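Local coordinates for lectin (Trichosanthes anguina, PDB 4HR6), which probably binds carbohydrate as a seed lectin, being a nontoxic three-chain homologue of the type II ribosome-inactivating proteins, at residues B[173-176]-B[177-181]. Residues are numbered along the deposited sequence; the frame is centred on the assembly and turned at random.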
ATOM      1  N   LEU B 173      -0.929 -12.084   2.000  1.00 39.29           N
ATOM      2  CA  LEU B 173      -2.027 -11.230   2.439  1.00 39.17           C
ATOM      3  C   LEU B 173      -3.353 -11.716   1.879  1.00 38.79           C
ATOM      4  O   LEU B 173      -3.393 -12.451   0.899  1.00 40.65           O
ATOM      5  CB  LEU B 173      -1.784  -9.796   2.010  1.00 39.94           C
ATOM      6  CG  LEU B 173      -0.559  -9.095   2.597  1.00 41.92           C
ATOM      7  CD1 LEU B 173      -0.523  -7.666   2.084  1.00 42.81           C
ATOM      8  CD2 LEU B 173      -0.579  -9.120   4.119  1.00 42.62           C
ATOM      9  N   TYR B 174      -4.433 -11.307   2.531  1.00 38.07           N
ATOM     10  CA  TYR B 174      -5.774 -11.621   2.104  1.00 37.33           C
ATOM     11  C   TYR B 174      -6.519 -10.368   1.709  1.00 38.24           C
ATOM     12  O   TYR B 174      -6.282  -9.312   2.272  1.00 35.77           O
ATOM     13  CB  TYR B 174      -6.524 -12.334   3.222  1.00 38.88           C
ATOM     14  CG  TYR B 174      -6.018 -13.718   3.432  1.00 40.26           C
ATOM     15  CD1 TYR B 174      -4.981 -13.967   4.316  1.00 42.18           C
ATOM     16  CD2 TYR B 174      -6.546 -14.785   2.715  1.00 44.00           C
ATOM     17  CE1 TYR B 174      -4.495 -15.244   4.513  1.00 44.33           C
ATOM     18  CE2 TYR B 174      -6.066 -16.071   2.899  1.00 45.83           C
ATOM     19  CZ  TYR B 174      -5.041 -16.292   3.798  1.00 47.42           C
ATOM     20  OH  TYR B 174      -4.552 -17.563   3.989  1.00 49.43           O
ATOM     21  N   ASN B 175      -7.424 -10.492   0.730  1.00 40.07           N
ATOM     22  CA  ASN B 175      -8.327  -9.397   0.376  1.00 37.94           C
ATOM     23  C   ASN B 175      -9.625  -9.564   1.122  1.00 36.18           C
ATOM     24  O   ASN B 175      -9.771 -10.510   1.888  1.00 35.28           O
ATOM     25  CB  ASN B 175      -8.504  -9.247  -1.151  1.00 39.56           C
ATOM     26  CG  ASN B 175      -9.298 -10.376  -1.808  1.00 40.55           C
ATOM     27  OD1 ASN B 175      -9.895 -11.243  -1.166  1.00 41.05           O
ATOM     28  ND2 ASN B 175      -9.293 -10.358  -3.123  1.00 44.33           N
ATOM     29  N   SER B 176     -10.544  -8.624   0.941  1.00 37.69           N
ATOM     30  CA  SER B 176     -11.830  -8.664   1.643  1.00 42.29           C
ATOM     31  C   SER B 176     -12.729  -9.849   1.263  1.00 43.78           C
ATOM     32  O   SER B 176     -13.674 -10.148   1.983  1.00 45.97           O
ATOM     33  CB  SER B 176     -12.602  -7.353   1.445  1.00 41.98           C
ATOM     34  OG  SER B 176     -11.792  -6.235   1.731  1.00 40.80           O
ATOM     35  N   ASN B 177     -12.441 -10.532   0.161  1.00 46.06           N
ATOM     36  CA  ASN B 177     -13.166 -11.760  -0.171  1.00 48.95           C
ATOM     37  C   ASN B 177     -12.420 -13.010   0.291  1.00 48.20           C
ATOM     38  O   ASN B 177     -12.732 -14.123  -0.137  1.00 49.18           O
ATOM     39  CB  ASN B 177     -13.450 -11.830  -1.678  1.00 55.62           C
ATOM     40  CG  ASN B 177     -14.472 -10.799  -2.130  1.00 61.22           C
ATOM     41  OD1 ASN B 177     -15.480 -10.561  -1.460  1.00 63.27           O
ATOM     42  ND2 ASN B 177     -14.215 -10.178  -3.274  1.00 66.13           N
ATOM     43  N   ASN B 178     -11.445 -12.826   1.173  1.00 46.13           N
ATOM     44  CA  ASN B 178     -10.628 -13.916   1.697  1.00 47.57           C
ATOM     45  C   ASN B 178      -9.845 -14.699   0.647  1.00 45.84           C
ATOM     46  O   ASN B 178      -9.509 -15.855   0.861  1.00 49.14           O
ATOM     47  CB  ASN B 178     -11.470 -14.857   2.574  1.00 51.16           C
ATOM     48  CG  ASN B 178     -11.846 -14.229   3.906  1.00 55.03           C
ATOM     49  OD1 ASN B 178     -11.139 -13.369   4.427  1.00 54.93           O
ATOM     50  ND2 ASN B 178     -12.962 -14.666   4.468  1.00 60.21           N
ATOM     51  N   GLU B 179      -9.522 -14.055  -0.467  1.00 47.66           N
ATOM     52  CA  GLU B 179      -8.647 -14.656  -1.464  1.00 51.55           C
ATOM     53  C   GLU B 179      -7.226 -14.344  -1.048  1.00 47.13           C
ATOM     54  O   GLU B 179      -6.944 -13.240  -0.587  1.00 44.39           O
ATOM     55  CB  GLU B 179      -8.931 -14.090  -2.864  1.00 55.82           C
ATOM     56  CG  GLU B 179     -10.308 -14.467  -3.416  1.00 63.90           C
ATOM     57  CD  GLU B 179     -10.829 -13.527  -4.504  1.00 67.87           C
ATOM     58  OE1 GLU B 179     -10.046 -13.091  -5.385  1.00 67.01           O
ATOM     59  OE2 GLU B 179     -12.045 -13.237  -4.478  1.00 72.50           O
ATOM     60  N   LEU B 180      -6.342 -15.321  -1.197  1.00 46.50           N
ATOM     61  CA  LEU B 180      -4.923 -15.140  -0.923  1.00 45.86           C
ATOM     62  C   LEU B 180      -4.242 -14.338  -2.026  1.00 45.91           C
ATOM     63  O   LEU B 180      -4.482 -14.569  -3.200  1.00 47.95           O
ATOM     64  CB  LEU B 180      -4.245 -16.493  -0.808  1.00 48.64           C
ATOM     65  CG  LEU B 180      -2.724 -16.469  -0.697  1.00 51.88           C
ATOM     66  CD1 LEU B 180      -2.293 -16.048   0.695  1.00 51.67           C
ATOM     67  CD2 LEU B 180      -2.172 -17.842  -1.032  1.00 54.10           C
ATOM     68  N   ILE B 181      -3.392 -13.395  -1.635  1.00 44.62           N
ATOM     69  CA  ILE B 181      -2.584 -12.636  -2.568  1.00 44.29           C
ATOM     70  C   ILE B 181      -1.145 -12.691  -2.081  1.00 46.26           C
ATOM     71  O   ILE B 181      -0.796 -12.040  -1.100  1.00 47.35           O
ATOM     72  CB  ILE B 181      -3.024 -11.160  -2.649  1.00 43.11           C
ATOM     73  CG1 ILE B 181      -4.491 -11.057  -3.011  1.00 44.09           C
ATOM     74  CG2 ILE B 181      -2.189 -10.396  -3.665  1.00 43.39           C
ATOM     75  CD1 ILE B 181      -4.947  -9.633  -3.252  1.00 48.28           C
TER
HETATM   76  O   HOH W   1     -10.736 -10.904   4.514  1.00 41.99           O
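The Tyr-174 ring carries Leu-180 CD1 over one face, 4.1 Å above its plane and offset toward the rim, while Asn-178 O lies at its edge, 3.7 Å from Tyr-174 CD2. Tyr-174 and Leu-180 form a non-hydrogen-bonded antiparallel pair; as cross-strand partners, their side chains share a face of the sheet, and a broad ring suits a branched aliphatic partner. The amide of Asn-175 stands oblique to the Glu-179 carboxylate, their planes 73° apart. Asn-175 CG sits between its backbone N and carbonyl carbon (chi1 70°), turning OD1 into the bend. Asn-175 OD1 accepts hydrogen bonds from Glu-179 N at 2.9 Å, from above the amide plane, and, more weakly, Asn-177 N at 3.0 Å. An asparagine fits because its short side chain can bind backbone N-H groups in its own turn and just past it. With Asn-178 N bonded to Asn-175 O (2.9 Å) and Asn-175 N to Glu-179 O (3.1 Å), this is a type I turn with a G1 beta bulge, a common hairpin end. Asn-178 (phi 60°) takes the left-handed conformation, which asparagine tolerates well; a water links its OD1 to Asn-175 O. Beyond the turn, Leu-173 and Ile-181, both buried aliphatics, exchange two backbone hydrogen bonds. In this hairpin of strands 166-174 and 180-185, Leu-173 and Tyr-174 pack on helix 141-159, while Asn-175 and Ile-181 meet tyrosines of the neighbouring lectin chain.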